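Local coordinates for protein oligogalacturonate lyase (Yersinia enterocolitica subsp. enterocolitica, PDB 3PE7) that cleaves short oligogalacturonides, fragments of pectin, by beta-elimination in the cytoplasm, probably with the help of a manganese ion bound in its seven-bladed beta-propeller, at residues L296-G301 with P354-T359. Numbering follows the deposited sequence.
With MN (manganese (II) ion), chain B.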
loop_
_atom_site.group_PDB
_atom_site.type_symbol
_atom_site.label_atom_id
_atom_site.label_comp_id
_atom_site.label_asym_id
_atom_site.label_seq_id
_atom_site.Cartn_x
_atom_site.Cartn_y
_atom_site.Cartn_z
ATOM N N LEU A 296 -6.969 15.956 -1.494
ATOM C CA LEU A 296 -6.121 15.677 -2.662
ATOM C C LEU A 296 -5.986 14.179 -2.847
ATOM O O LEU A 296 -5.914 13.443 -1.867
ATOM C CB LEU A 296 -4.715 16.264 -2.477
ATOM C CG LEU A 296 -4.547 17.784 -2.365
ATOM C CD1 LEU A 296 -3.107 18.099 -1.984
ATOM C CD2 LEU A 296 -4.945 18.452 -3.679
ATOM N N MET A 297 -5.963 13.733 -4.103
ATOM C CA MET A 297 -5.677 12.334 -4.405
ATOM C C MET A 297 -4.607 12.234 -5.476
ATOM O O MET A 297 -4.369 13.180 -6.222
ATOM C CB MET A 297 -6.940 11.573 -4.815
ATOM C CG MET A 297 -8.013 11.536 -3.711
ATOM S SD MET A 297 -9.369 10.398 -4.058
ATOM C CE MET A 297 -10.476 10.870 -2.728
ATOM N N VAL A 298 -3.943 11.088 -5.510
ATOM C CA VAL A 298 -2.886 10.868 -6.488
ATOM C C VAL A 298 -3.002 9.478 -7.081
ATOM O O VAL A 298 -3.316 8.511 -6.372
ATOM C CB VAL A 298 -1.476 11.130 -5.855
ATOM C CG1 VAL A 298 -1.161 10.141 -4.712
ATOM C CG2 VAL A 298 -0.378 11.074 -6.935
ATOM N N GLY A 299 -2.754 9.372 -8.392
ATOM C CA GLY A 299 -2.803 8.067 -9.060
ATOM C C GLY A 299 -1.699 7.934 -10.101
ATOM O O GLY A 299 -1.197 8.923 -10.613
ATOM N N ASP A 300 -1.332 6.692 -10.390
ATOM C CA ASP A 300 -0.250 6.408 -11.343
ATOM C C ASP A 300 -0.798 5.871 -12.643
ATOM O O ASP A 300 -1.394 4.791 -12.673
ATOM C CB ASP A 300 0.833 5.476 -10.741
ATOM C CG ASP A 300 0.272 4.274 -9.945
ATOM O OD1 ASP A 300 1.107 3.429 -9.543
ATOM O OD2 ASP A 300 -0.942 4.180 -9.672
ATOM N N GLY A 301 -0.586 6.619 -13.729
ATOM C CA GLY A 301 -1.076 6.185 -15.060
ATOM C C GLY A 301 -0.702 4.742 -15.347
ATOM O O GLY A 301 0.439 4.323 -15.124
ATOM N N PRO A 354 4.626 2.362 -9.120
ATOM C CA PRO A 354 4.961 3.668 -8.525
ATOM C C PRO A 354 4.401 3.854 -7.111
ATOM O O PRO A 354 5.092 4.405 -6.252
ATOM C CB PRO A 354 4.357 4.677 -9.510
ATOM C CG PRO A 354 4.401 3.922 -10.864
ATOM C CD PRO A 354 4.091 2.491 -10.495
ATOM N N HIS A 355 3.173 3.384 -6.870
ATOM C CA HIS A 355 2.563 3.414 -5.528
ATOM C C HIS A 355 2.627 4.823 -4.889
ATOM O O HIS A 355 3.123 4.972 -3.760
ATOM C CB HIS A 355 3.245 2.362 -4.609
ATOM C CG HIS A 355 2.838 0.951 -4.911
ATOM N ND1 HIS A 355 3.583 -0.138 -4.518
ATOM C CD2 HIS A 355 1.765 0.450 -5.567
ATOM C CE1 HIS A 355 2.990 -1.252 -4.911
ATOM N NE2 HIS A 355 1.884 -0.924 -5.552
ATOM N N PRO A 356 2.105 5.838 -5.600
ATOM C CA PRO A 356 2.319 7.196 -5.090
ATOM C C PRO A 356 1.549 7.489 -3.795
ATOM O O PRO A 356 0.458 6.946 -3.574
ATOM C CB PRO A 356 1.774 8.084 -6.217
ATOM C CG PRO A 356 0.748 7.237 -6.910
ATOM C CD PRO A 356 1.348 5.836 -6.874
ATOM N N SER A 357 2.155 8.320 -2.945
ATOM C CA SER A 357 1.476 8.898 -1.782
ATOM C C SER A 357 2.035 10.308 -1.559
ATOM O O SER A 357 3.024 10.686 -2.191
ATOM C CB SER A 357 1.630 8.033 -0.535
ATOM O OG SER A 357 2.968 8.079 -0.054
ATOM N N PHE A 358 1.405 11.084 -0.671
ATOM C CA PHE A 358 1.845 12.433 -0.376
ATOM C C PHE A 358 2.829 12.456 0.791
ATOM O O PHE A 358 2.699 11.662 1.721
ATOM C CB PHE A 358 0.630 13.334 -0.062
ATOM C CG PHE A 358 -0.291 13.550 -1.234
ATOM C CD1 PHE A 358 -1.399 12.736 -1.427
ATOM C CD2 PHE A 358 -0.050 14.573 -2.152
ATOM C CE1 PHE A 358 -2.295 12.937 -2.516
ATOM C CE2 PHE A 358 -0.914 14.777 -3.248
ATOM C CZ PHE A 358 -2.044 13.953 -3.429
ATOM N N THR A 359 3.818 13.349 0.729
ATOM C CA THR A 359 4.640 13.652 1.887
ATOM C C THR A 359 3.722 14.253 2.971
ATOM O O THR A 359 2.643 14.753 2.660
ATOM C CB THR A 359 5.749 14.655 1.551
ATOM O OG1 THR A 359 5.192 15.775 0.849
ATOM C CG2 THR A 359 6.841 13.988 0.686
HETATM MN MN MN B . 0.741 -2.252 -6.724
#
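D300 meets the turn at P354, H355 and P356 with every atom of its side chain. Its CB lies against the ring of P354, 3.8 Å from P354 CB. CG sits between its backbone N and carbonyl carbon (chi1 44°) and comes within 3.6 Å of P356 CD, the side chains of D300 and P356 crossing at about a right angle. At the tip, OD2 also lies near P356 CD, while OD1 approaches P354 CD at 3.3 Å and accepts a weak hydrogen bond from the backbone N-H of H355, with OD1 to N at 3.4 Å and an N-H...O angle of 147°. The stronger polar partner of D300 lies outside both segments: OD1 also accepts from ND1 of H287.

The segments run nearly antiparallel (170° between their end-to-end directions), and past D300 the contact is apolar. V298 divides its two methyls: CG2 packs on P356 CB at 3.8 Å, while CG1 reaches the F358 ring tip to tip, 3.7 Å from CE1. The same ring brings CZ to 3.7 Å from L296 CB, with the backbone of M297 at its edge. Strand 296-301 lies in a four-stranded antiparallel sheet and strand 357-358 at the edge of the five-stranded sheet that follows it, so the packing joins neighbouring blades of the propeller, with I365 of strand 364-369 touching both V298 and F358.

CB of H355 points away from strand 296-301, and its NE2 binds manganese at 2.1 Å, alongside H287, H353 and Q350. D300 is therefore a second-shell residue: its carboxylate grips the ring of one metal ligand and, more weakly, the backbone of another. The bond to ND1 would help fix the rotation of the H287 imidazole and probably makes its metal-binding nitrogen more electron-rich.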